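Local atomic coordinates of protease (Penicillium cyclopium, PDB entry 5Z6O), a protein that hydrolyses peptide bonds as a subtilisin-type serine protease related to proteinase K, with bound calcium and a phenylmethanesulfonic acid inhibitor in its active site. Residues A148-V153 and S177-C182; G139-A144 and N172-S177; G156-V161 and P232-A237; I36-V41 and K130-M135. All blocks are in the same frame, centred on the assembly; numbering follows the deposited sequence. Where two conformers were deposited one is given.

Following the chain from the N terminus, contact 4 comes first: strand 37-42 pairs with strand 131-135, closing a loop of 88 residues before any other contact opens. The remaining three open one after another along 139-161 and cross. Contact 2 closes first, when 172-177 returns to 139-144; contact 1 follows directly, sharing S177 and laying 177-182 against helix 143-154. Contact 3 closes last, across 70 residues, where helix 227-245 meets strand 157-162. Contacts 3 and 4 meet in the central parallel sheet, M133 and M135 bonding through their backbones to F158 and S160. P175 of contact 2 packs on A149, V161 and M135, touching all three other contacts.

Contact 1. Residues A148-V153 and S177-C182; sequences AAANVV and SAPNVC. With CA (calcium ion), chain B.
A149 and V153 carry the tight part of this contact. A149 CB lies 3.8 Å from A178 CB and also touches V181 CG1, at 3.9 Å. V181 turns CG1 anti to its own carbonyl carbon (chi1 -63°), and the same methyl is the one nearest V153, whose CG2 is 4.3 Å away. V153 also packs over the backbone of N180, its CG2 3.7 Å from N180 O. Small side chains on the helix let the loop come close, so that A150 and P179 are the nearest pair of backbone positions. No direct hydrogen bond joins the two segments. The outer side is looser and wetter. There A150 CB approaches P179 CD at 4.1 Å. A water spans the rest, donating to A150 O and accepting from N180 ND2, so the exposed amide is tied to the helix only indirectly. The loop owes its shape to a type II beta turn from A178 to V181, in which N180 takes the left-handed backbone conformation (phi 73°). At the end of the turn, V181 O binds calcium at 2.6 Å, in a site that D204 and five waters share. One of those waters also accepts from N180 N at 2.8 Å, linking the turn to the metal's hydration shell. The helix face that bears A148 and V152 rests on helix 108-124, while A149 and V181 both reach L159 of strand 157-162. C182 then begins strand 182-187, pairing with L159 and V161 through its backbone and forming a disulfide with C253.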
loop_
_atom_site.group_PDB
_atom_site.type_symbol
_atom_site.label_atom_id
_atom_site.label_comp_id
_atom_site.label_asym_id
_atom_site.label_seq_id
_atom_site.Cartn_x
_atom_site.Cartn_y
_atom_site.Cartn_z
ATOM N N ALA A 148 -7.727 -5.312 15.890
ATOM C CA ALA A 148 -6.726 -6.135 15.213
ATOM C C ALA A 148 -5.704 -5.259 14.496
ATOM O O ALA A 148 -4.492 -5.533 14.543
ATOM C CB ALA A 148 -7.407 -7.073 14.229
ATOM N N ALA A 149 -6.181 -4.224 13.805
ATOM C CA ALA A 149 -5.263 -3.307 13.108
ATOM C C ALA A 149 -4.328 -2.595 14.080
ATOM O O ALA A 149 -3.103 -2.460 13.830
ATOM C CB ALA A 149 -6.052 -2.287 12.299
ATOM N N ALA A 150 -4.887 -2.096 15.193
ATOM C CA ALA A 150 -4.046 -1.431 16.179
ATOM C C ALA A 150 -3.008 -2.392 16.732
ATOM O O ALA A 150 -1.878 -1.996 17.011
ATOM C CB ALA A 150 -4.883 -0.845 17.327
ATOM N N ASN A 151 -3.379 -3.657 16.913
ATOM C CA ASN A 151 -2.414 -4.628 17.408
ATOM C C ASN A 151 -1.283 -4.861 16.407
ATOM O O ASN A 151 -0.133 -5.102 16.807
ATOM C CB ASN A 151 -3.124 -5.944 17.719
ATOM C CG ASN A 151 -2.183 -6.974 18.281
ATOM O OD1 ASN A 151 -1.639 -6.787 19.368
ATOM N ND2 ASN A 151 -1.954 -8.052 17.534
ATOM N N VAL A 152 -1.593 -4.872 15.105
ATOM C CA VAL A 152 -0.516 -4.996 14.110
ATOM C C VAL A 152 0.528 -3.917 14.347
ATOM O O VAL A 152 1.743 -4.185 14.357
ATOM C CB VAL A 152 -1.085 -4.914 12.676
ATOM C CG1 VAL A 152 0.040 -4.834 11.591
ATOM C CG2 VAL A 152 -1.967 -6.106 12.414
ATOM N N VAL A 153 0.071 -2.669 14.467
ATOM C CA VAL A 153 1.023 -1.562 14.584
ATOM C C VAL A 153 1.780 -1.651 15.908
ATOM O O VAL A 153 2.997 -1.448 15.968
ATOM C CB VAL A 153 0.280 -0.223 14.434
ATOM C CG1 VAL A 153 1.249 0.967 14.649
ATOM C CG2 VAL A 153 -0.328 -0.122 13.055
ATOM N N SER A 177 -10.529 3.641 10.183
ATOM C CA SER A 177 -10.706 4.470 11.366
ATOM C C SER A 177 -9.870 4.005 12.546
ATOM O O SER A 177 -9.968 4.604 13.620
ATOM C CB SER A 177 -12.198 4.507 11.770
ATOM O OG SER A 177 -12.646 3.205 12.037
ATOM N N ALA A 178 -9.046 2.971 12.375
ATOM C CA ALA A 178 -8.369 2.353 13.509
ATOM C C ALA A 178 -7.243 3.224 14.046
ATOM O O ALA A 178 -6.649 4.018 13.304
ATOM C CB ALA A 178 -7.790 0.989 13.118
ATOM N N PRO A 179 -6.884 3.034 15.326
ATOM C CA PRO A 179 -5.799 3.829 15.921
ATOM C C PRO A 179 -4.455 3.506 15.280
ATOM O O PRO A 179 -4.092 2.337 15.125
ATOM C CB PRO A 179 -5.820 3.416 17.400
ATOM C CG PRO A 179 -7.149 2.711 17.611
ATOM C CD PRO A 179 -7.489 2.100 16.306
ATOM N N ASN A 180 -3.722 4.556 14.902
ATOM C CA ASN A 180 -2.313 4.481 14.522
ATOM C C ASN A 180 -2.026 3.842 13.177
ATOM O O ASN A 180 -0.837 3.569 12.908
ATOM C CB ASN A 180 -1.504 3.708 15.573
ATOM C CG ASN A 180 -1.653 4.314 16.944
ATOM O OD1 ASN A 180 -1.454 5.522 17.114
ATOM N ND2 ASN A 180 -2.046 3.501 17.919
ATOM N N VAL A 181 -3.032 3.566 12.346
ATOM C CA VAL A 181 -2.771 3.077 10.992
ATOM C C VAL A 181 -2.533 4.272 10.107
ATOM O O VAL A 181 -2.789 5.407 10.509
ATOM C CB VAL A 181 -3.931 2.219 10.444
ATOM C CG1 VAL A 181 -4.122 0.969 11.287
ATOM C CG2 VAL A 181 -5.212 3.025 10.371
ATOM N N CYS A 182 -2.006 4.031 8.901
ATOM C CA CYS A 182 -1.719 5.109 7.968
ATOM C C CYS A 182 -2.804 4.996 6.899
ATOM O O CYS A 182 -2.804 4.053 6.106
ATOM C CB CYS A 182 -0.302 4.954 7.408
ATOM S SG CYS A 182 0.494 6.524 6.961
HETATM CA CA CA B . -3.369 7.840 11.117
HETATM O O HOH W 1 -1.393 0.836 17.821
HETATM O O HOH W 2 -4.417 6.813 13.313
HETATM O O HOH W 3 -1.189 7.498 11.965
HETATM O O HOH W 4 -4.935 9.458 11.035
HETATM O O HOH W 5 -5.396 6.941 10.503
HETATM O O HOH W 6 -3.167 9.685 12.658
#

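Contact 2. Residues G139-A144 and N172-S177; sequences GAYSRA and NSSPAS
A short, weakly bonded antiparallel pair of strands joins G139 to S174, just beyond S136 of the inhibitor pocket. G139 and S174 form a hydrogen-bonded pair: G139 N donates to S174 O at 3.0 Å, a bent bond (139° at the hydrogen), and S174 N returns a straighter one to G139 O at 3.1 Å. S174 then holds the following turn with its side chain, OG accepting from S142 N at 2.9 Å. Its chi1 of -71° sets OG beside its own backbone N, where S142 N can reach it, and N146 OD1 is the second partner of this buried hydroxyl. An alanine in place of S174 would probably leave S142 N and N146 OD1 without their shared mate and let the start of the helix shift. That start is helix 143-154, with S142 as its N-cap: S142 OG binds M145 N. Y141 comes close as well, its CD1 3.7 Å from S174 OG, while S177 OG stands at the ring edge, near its plane. A cis peptide precedes P175, and S173 O is gripped twice within the turn, by S177 OG at 2.6 Å and by S177 N at 3.0 Å, from opposite faces of its plane. S177 OG also meets N146 ND2. At the outer end a water accepts from Y141 N and donates to N172 O at 2.7 Å.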
loop_
_atom_site.group_PDB
_atom_site.type_symbol
_atom_site.label_atom_id
_atom_site.label_comp_id
_atom_site.label_asym_id
_atom_site.label_seq_id
_atom_site.Cartn_x
_atom_site.Cartn_y
_atom_site.Cartn_z
ATOM N N GLY A 139 -14.419 -2.085 5.139
ATOM C CA GLY A 139 -15.800 -2.460 5.285
ATOM C C GLY A 139 -16.435 -1.612 6.331
ATOM O O GLY A 139 -15.891 -0.579 6.717
ATOM N N ALA A 140 -17.613 -2.042 6.757
ATOM C CA ALA A 140 -18.353 -1.302 7.763
ATOM C C ALA A 140 -17.556 -1.272 9.060
ATOM O O ALA A 140 -16.668 -2.096 9.295
ATOM C CB ALA A 140 -19.724 -1.935 7.997
ATOM N N TYR A 141 -17.878 -0.299 9.899
ATOM C CA TYR A 141 -17.204 -0.148 11.172
ATOM C C TYR A 141 -17.249 -1.441 11.971
ATOM O O TYR A 141 -18.290 -2.102 12.057
ATOM C CB TYR A 141 -17.858 0.965 11.974
ATOM C CG TYR A 141 -17.217 1.078 13.313
ATOM C CD1 TYR A 141 -16.059 1.803 13.473
ATOM C CD2 TYR A 141 -17.747 0.417 14.427
ATOM C CE1 TYR A 141 -15.456 1.906 14.719
ATOM C CE2 TYR A 141 -17.129 0.498 15.663
ATOM C CZ TYR A 141 -15.990 1.255 15.796
ATOM O OH TYR A 141 -15.339 1.372 16.995
ATOM N N SER A 142 -16.111 -1.796 12.560
ATOM C CA SER A 142 -16.015 -2.995 13.390
ATOM C C SER A 142 -14.964 -2.747 14.466
ATOM O O SER A 142 -13.790 -2.527 14.137
ATOM C CB SER A 142 -15.649 -4.217 12.546
ATOM O OG SER A 142 -15.287 -5.294 13.388
ATOM N N ARG A 143 -15.374 -2.755 15.746
ATOM C CA ARG A 143 -14.401 -2.609 16.825
ATOM C C ARG A 143 -13.344 -3.714 16.752
ATOM O O ARG A 143 -12.154 -3.451 16.952
ATOM C CB ARG A 143 -15.105 -2.601 18.201
ATOM C CG ARG A 143 -14.157 -2.611 19.403
ATOM C CD ARG A 143 -13.338 -1.322 19.472
ATOM N NE ARG A 143 -12.367 -1.411 20.559
ATOM C CZ ARG A 143 -12.604 -1.012 21.808
ATOM N NH1 ARG A 143 -11.666 -1.146 22.734
ATOM N NH2 ARG A 143 -13.801 -0.514 22.155
ATOM N N ALA A 144 -13.750 -4.933 16.437
ATOM C CA ALA A 144 -12.803 -6.045 16.394
ATOM C C ALA A 144 -11.759 -5.835 15.293
ATOM O O ALA A 144 -10.565 -6.087 15.494
ATOM C CB ALA A 144 -13.533 -7.360 16.156
ATOM N N ASN A 172 -16.266 6.149 9.469
ATOM C CA ASN A 172 -17.302 5.119 9.543
ATOM C C ASN A 172 -16.863 3.794 8.950
ATOM O O ASN A 172 -17.705 2.913 8.729
ATOM C CB ASN A 172 -18.571 5.574 8.809
ATOM C CG ASN A 172 -19.042 6.937 9.252
ATOM O OD1 ASN A 172 -19.396 7.125 10.423
ATOM N ND2 ASN A 172 -19.052 7.905 8.318
ATOM N N SER A 173 -15.573 3.625 8.688
ATOM C CA SER A 173 -15.064 2.449 8.010
ATOM C C SER A 173 -13.946 1.828 8.829
ATOM O O SER A 173 -13.227 2.530 9.543
ATOM C CB SER A 173 -14.554 2.813 6.611
ATOM O OG SER A 173 -15.634 3.167 5.773
ATOM N N SER A 174 -13.806 0.508 8.713
ATOM C CA SER A 174 -12.764 -0.231 9.394
ATOM C C SER A 174 -12.003 -1.058 8.373
ATOM O O SER A 174 -12.621 -1.684 7.515
ATOM C CB SER A 174 -13.357 -1.157 10.464
ATOM O OG SER A 174 -13.828 -0.360 11.535
ATOM N N PRO A 175 -10.663 -1.108 8.456
ATOM C CA PRO A 175 -9.809 -0.537 9.506
ATOM C C PRO A 175 -9.353 0.915 9.259
ATOM O O PRO A 175 -8.494 1.386 9.999
ATOM C CB PRO A 175 -8.600 -1.502 9.518
ATOM C CG PRO A 175 -8.501 -1.999 8.120
ATOM C CD PRO A 175 -9.918 -2.009 7.556
ATOM N N ALA A 176 -9.967 1.642 8.305
ATOM C CA ALA A 176 -9.521 3.012 8.040
ATOM C C ALA A 176 -9.566 3.887 9.283
ATOM O O ALA A 176 -8.744 4.803 9.427
ATOM C CB ALA A 176 -10.376 3.647 6.948
ATOM N N SER A 177 -10.529 3.641 10.183
ATOM C CA SER A 177 -10.706 4.470 11.366
ATOM C C SER A 177 -9.870 4.005 12.546
ATOM O O SER A 177 -9.968 4.604 13.620
ATOM C CB SER A 177 -12.198 4.507 11.770
ATOM O OG SER A 177 -12.646 3.205 12.037
HETATM O O HOH W 7 -20.086 1.747 9.404
#

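Contact 3. Residues G156-V161 and P232-A237; sequences GVFLSV and PHVAGA
F158 and S160, on one face of strand 157-162, meet V234 and A235 of helix 227-245, a strand-against-helix layer of the subtilase alpha/beta fold. Strand and helix run nearly antiparallel, at 159°, with their axes 7.8 Å apart. F158 presents its ring edge: CZ touches V234 CG1 at 4.0 Å, with that methyl near the ring plane, and the two side chains cross at about a right angle. A235 CA lies at the same edge, 4.4 Å from F158 CE2. In the conformer given, one of two deposited, S160 OG is 3.5 Å from A235 CB. The contact is thus packing, without a hydrogen bond between the segments; the S160 hydroxyl looks instead to the side-chain amide of N134. In the next shell F158 touches T249, A252 and C253 of helix 249-259, and V234 packs on I256 of that same helix. Backbone bonds from F158 and S160 to M133 hold the strand, and just before it a Schellman motif ends helix 143-154: G156, at positive phi, gives its N to V153 O, and V157 N returns to V152 O. Helix 227-245 runs on from S228 of the charge relay, kinked where proline P232 has no N-H to give; past the kink, G236 N bonds to P232 O at 2.9 Å.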
loop_
_atom_site.group_PDB
_atom_site.type_symbol
_atom_site.label_atom_id
_atom_site.label_comp_id
_atom_site.label_asym_id
_atom_site.label_seq_id
_atom_site.Cartn_x
_atom_site.Cartn_y
_atom_site.Cartn_z
ATOM N N GLY A 156 4.928 -3.769 15.970
ATOM C CA GLY A 156 6.066 -3.390 15.152
ATOM C C GLY A 156 5.915 -3.580 13.649
ATOM O O GLY A 156 6.928 -3.757 12.953
ATOM N N VAL A 157 4.692 -3.564 13.115
ATOM C CA VAL A 157 4.454 -3.660 11.673
ATOM C C VAL A 157 3.706 -2.398 11.221
ATOM O O VAL A 157 2.627 -2.100 11.739
ATOM C CB VAL A 157 3.659 -4.925 11.307
ATOM C CG1 VAL A 157 3.432 -5.018 9.783
ATOM C CG2 VAL A 157 4.384 -6.202 11.746
ATOM N N PHE A 158 4.282 -1.660 10.261
ATOM C CA PHE A 158 3.635 -0.463 9.730
ATOM C C PHE A 158 2.431 -0.911 8.918
ATOM O O PHE A 158 2.496 -1.923 8.219
ATOM C CB PHE A 158 4.619 0.321 8.860
ATOM C CG PHE A 158 3.970 1.382 7.983
ATOM C CD1 PHE A 158 3.764 2.668 8.443
ATOM C CD2 PHE A 158 3.571 1.066 6.694
ATOM C CE1 PHE A 158 3.179 3.633 7.619
ATOM C CE2 PHE A 158 3.005 2.010 5.861
ATOM C CZ PHE A 158 2.813 3.295 6.317
ATOM N N LEU A 159 1.318 -0.171 9.013
ATOM C CA LEU A 159 0.104 -0.650 8.368
ATOM C C LEU A 159 -0.493 0.470 7.530
ATOM O O LEU A 159 -0.931 1.492 8.071
ATOM C CB LEU A 159 -0.887 -1.185 9.415
ATOM C CG LEU A 159 -2.251 -1.663 8.883
ATOM C CD1 LEU A 159 -2.112 -2.620 7.688
ATOM C CD2 LEU A 159 -2.996 -2.327 10.035
ATOM N N SER A 160 -0.461 0.324 6.210
ATOM C CA SER A 160 -1.140 1.261 5.321
ATOM C C SER A 160 -2.491 0.684 4.915
ATOM O O SER A 160 -2.582 -0.483 4.529
ATOM C CB SER A 160 -0.283 1.556 4.084
ATOM O OG SER A 160 0.018 0.372 3.395
ATOM N N VAL A 161 -3.536 1.510 4.996
ATOM C CA VAL A 161 -4.918 1.089 4.784
ATOM C C VAL A 161 -5.598 1.988 3.767
ATOM O O VAL A 161 -5.522 3.217 3.880
ATOM C CB VAL A 161 -5.689 1.139 6.129
ATOM C CG1 VAL A 161 -7.110 0.751 5.934
ATOM C CG2 VAL A 161 -5.046 0.185 7.153
ATOM N N PRO A 232 -0.972 0.896 -1.545
ATOM C CA PRO A 232 0.320 0.240 -1.754
ATOM C C PRO A 232 1.418 1.188 -2.193
ATOM O O PRO A 232 2.598 0.854 -1.986
ATOM C CB PRO A 232 0.014 -0.833 -2.831
ATOM C CG PRO A 232 -1.241 -0.404 -3.462
ATOM C CD PRO A 232 -2.023 0.287 -2.368
ATOM N N HIS A 233 1.097 2.357 -2.772
ATOM C CA HIS A 233 2.175 3.334 -2.981
ATOM C C HIS A 233 2.799 3.697 -1.645
ATOM O O HIS A 233 4.020 3.876 -1.543
ATOM C CB HIS A 233 1.660 4.614 -3.659
ATOM C CG HIS A 233 1.290 4.454 -5.112
ATOM N ND1 HIS A 233 0.057 3.987 -5.529
ATOM C CD2 HIS A 233 1.979 4.752 -6.246
ATOM C CE1 HIS A 233 0.004 4.011 -6.854
ATOM N NE2 HIS A 233 1.154 4.474 -7.312
ATOM N N VAL A 234 1.965 3.840 -0.611
ATOM C CA VAL A 234 2.466 4.241 0.701
ATOM C C VAL A 234 3.156 3.059 1.382
ATOM O O VAL A 234 4.195 3.239 2.033
ATOM C CB VAL A 234 1.318 4.823 1.554
ATOM C CG1 VAL A 234 1.814 5.233 2.958
ATOM C CG2 VAL A 234 0.726 6.060 0.872
ATOM N N ALA A 235 2.651 1.836 1.190
ATOM C CA ALA A 235 3.358 0.661 1.706
ATOM C C ALA A 235 4.760 0.603 1.122
ATOM O O ALA A 235 5.750 0.394 1.846
ATOM C CB ALA A 235 2.618 -0.642 1.352
ATOM N N GLY A 236 4.861 0.790 -0.194
ATOM C CA GLY A 236 6.177 0.774 -0.812
ATOM C C GLY A 236 7.057 1.912 -0.326
ATOM O O GLY A 236 8.257 1.721 -0.107
ATOM N N ALA A 237 6.498 3.120 -0.206
ATOM C CA ALA A 237 7.317 4.233 0.267
ATOM C C ALA A 237 7.810 3.994 1.692
ATOM O O ALA A 237 8.926 4.401 2.045
ATOM C CB ALA A 237 6.521 5.550 0.189
#

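Contact 4. Residues I36-V41 and K130-M135; sequences IVIYGV and KSVMNM
V132 O sits at the edge of the Y39 ring, near its plane, 3.4 Å from CD2, and S131 CB reaches the same rim at CE2. One face of the ring carries V37 CG1, offset toward the rim, though only in the conformer given and so with reserve. At the phenol's far end, Y39 OH is hydrogen-bonded to the carboxylate of D121 (OD2). Four backbone bonds join the two parallel strands, V132 N to V37 O, Y39 N to V132 O (2.7 Å, 171° at the hydrogen), N134 N to Y39 O and V41 N to N134 O. On the Y39 side V41 crosses M133 obliquely, CG2 to CG at 3.6 Å, and its CB rests on M135 CG at 4.0 Å. On the opposite face I38 lies alongside V132, CG1 to CB at 4.1 Å. At the K130 end of the pair, I36 CG2 is 3.6 Å from K130 O and 4.2 Å from V132 CG2, while I36 CD1 meets K130 CB. An alanine in place of I36 would probably open a gap beside V132 CG2, A239 and M242 and leave K130 O and CB without their packing partner. The pair occupies the middle of the subtilase sheet, between strands 93-98 and 157-162, with strand 37-42 leading straight into D42 of the charge relay. Helix 227-245 packs on I36, V132 and N134, and helix 108-124 covers Y39, S131 and M133.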
loop_
_atom_site.group_PDB
_atom_site.type_symbol
_atom_site.label_atom_id
_atom_site.label_comp_id
_atom_site.label_asym_id
_atom_site.label_seq_id
_atom_site.Cartn_x
_atom_site.Cartn_y
_atom_site.Cartn_z
ATOM N N ILE A 36 13.429 -5.241 3.473
ATOM C CA ILE A 36 12.152 -4.995 4.145
ATOM C C ILE A 36 11.115 -5.981 3.626
ATOM O O ILE A 36 11.023 -6.206 2.421
ATOM C CB ILE A 36 11.668 -3.558 3.910
ATOM C CG1 ILE A 36 12.754 -2.567 4.304
ATOM C CG2 ILE A 36 10.390 -3.311 4.745
ATOM C CD1 ILE A 36 13.165 -2.685 5.795
ATOM N N VAL A 37 10.295 -6.535 4.528
ATOM C CA VAL A 37 9.232 -7.472 4.167
ATOM C C VAL A 37 7.915 -6.712 4.104
ATOM O O VAL A 37 7.578 -5.961 5.036
ATOM C CB VAL A 37 9.144 -8.619 5.187
ATOM C CG1 VAL A 37 8.001 -9.561 4.816
ATOM C CG2 VAL A 37 10.491 -9.350 5.247
ATOM N N ILE A 38 7.174 -6.897 3.020
ATOM C CA ILE A 38 5.850 -6.311 2.844
ATOM C C ILE A 38 4.829 -7.438 2.822
ATOM O O ILE A 38 4.865 -8.298 1.932
ATOM C CB ILE A 38 5.757 -5.501 1.547
ATOM C CG1 ILE A 38 6.740 -4.320 1.564
ATOM C CG2 ILE A 38 4.346 -4.964 1.401
ATOM C CD1 ILE A 38 6.932 -3.652 0.166
ATOM N N TYR A 39 3.865 -7.397 3.742
ATOM C CA TYR A 39 2.779 -8.371 3.727
ATOM C C TYR A 39 1.602 -7.803 2.948
ATOM O O TYR A 39 1.043 -6.779 3.336
ATOM C CB TYR A 39 2.333 -8.699 5.152
ATOM C CG TYR A 39 3.422 -9.361 5.953
ATOM C CD1 TYR A 39 3.595 -10.753 5.902
ATOM C CD2 TYR A 39 4.271 -8.601 6.777
ATOM C CE1 TYR A 39 4.578 -11.379 6.632
ATOM C CE2 TYR A 39 5.288 -9.225 7.505
ATOM C CZ TYR A 39 5.419 -10.615 7.426
ATOM O OH TYR A 39 6.403 -11.224 8.153
ATOM N N GLY A 40 1.201 -8.493 1.888
ATOM C CA GLY A 40 0.050 -8.099 1.094
ATOM C C GLY A 40 -1.171 -8.858 1.556
ATOM O O GLY A 40 -1.273 -10.068 1.336
ATOM N N VAL A 41 -2.089 -8.176 2.238
ATOM C CA VAL A 41 -3.257 -8.821 2.838
ATOM C C VAL A 41 -4.429 -8.576 1.895
ATOM O O VAL A 41 -5.026 -7.487 1.893
ATOM C CB VAL A 41 -3.529 -8.263 4.244
ATOM C CG1 VAL A 41 -4.760 -8.901 4.857
ATOM C CG2 VAL A 41 -2.308 -8.467 5.167
ATOM N N LYS A 130 10.692 -3.300 11.281
ATOM C CA LYS A 130 11.089 -3.065 9.897
ATOM C C LYS A 130 10.289 -3.966 8.971
ATOM O O LYS A 130 10.808 -4.649 8.087
ATOM C CB LYS A 130 12.600 -3.227 9.737
ATOM C CG LYS A 130 13.218 -4.387 10.458
ATOM C CD LYS A 130 14.749 -4.317 10.280
ATOM C CE LYS A 130 15.404 -5.694 10.254
ATOM N NZ LYS A 130 15.597 -6.261 11.619
ATOM N N SER A 131 8.968 -3.961 9.159
ATOM C CA SER A 131 8.019 -4.768 8.394
ATOM C C SER A 131 6.878 -3.855 7.987
ATOM O O SER A 131 6.572 -2.905 8.716
ATOM C CB SER A 131 7.382 -5.937 9.198
ATOM O OG SER A 131 8.300 -6.919 9.605
ATOM N N VAL A 132 6.198 -4.201 6.871
ATOM C CA VAL A 132 5.123 -3.374 6.324
ATOM C C VAL A 132 3.949 -4.276 5.992
ATOM O O VAL A 132 4.133 -5.406 5.526
ATOM C CB VAL A 132 5.621 -2.612 5.062
ATOM C CG1 VAL A 132 4.447 -1.975 4.303
ATOM C CG2 VAL A 132 6.652 -1.578 5.481
ATOM N N MET A 133 2.744 -3.809 6.293
ATOM C CA MET A 133 1.549 -4.529 5.907
ATOM C C MET A 133 0.673 -3.606 5.093
ATOM O O MET A 133 0.444 -2.462 5.489
ATOM C CB MET A 133 0.794 -5.032 7.146
ATOM C CG MET A 133 -0.489 -5.779 6.789
ATOM S SD MET A 133 -1.428 -6.370 8.230
ATOM C CE MET A 133 -0.395 -7.709 8.800
ATOM N N ASN A 134 0.164 -4.104 3.975
ATOM C CA ASN A 134 -0.751 -3.324 3.154
ATOM C C ASN A 134 -2.144 -3.949 3.205
ATOM O O ASN A 134 -2.308 -5.142 2.914
ATOM C CB ASN A 134 -0.287 -3.245 1.711
ATOM C CG ASN A 134 -1.185 -2.323 0.892
ATOM O OD1 ASN A 134 -1.123 -1.090 1.030
ATOM N ND2 ASN A 134 -2.046 -2.902 0.079
ATOM N N MET A 135 -3.164 -3.128 3.473
ATOM C CA MET A 135 -4.548 -3.624 3.534
ATOM C C MET A 135 -5.378 -2.776 2.586
ATOM O O MET A 135 -5.809 -1.691 2.953
ATOM C CB MET A 135 -5.143 -3.580 4.943
ATOM C CG MET A 135 -4.582 -4.719 5.797
ATOM S SD MET A 135 -5.503 -4.868 7.398
ATOM C CE MET A 135 -7.133 -5.349 6.879
#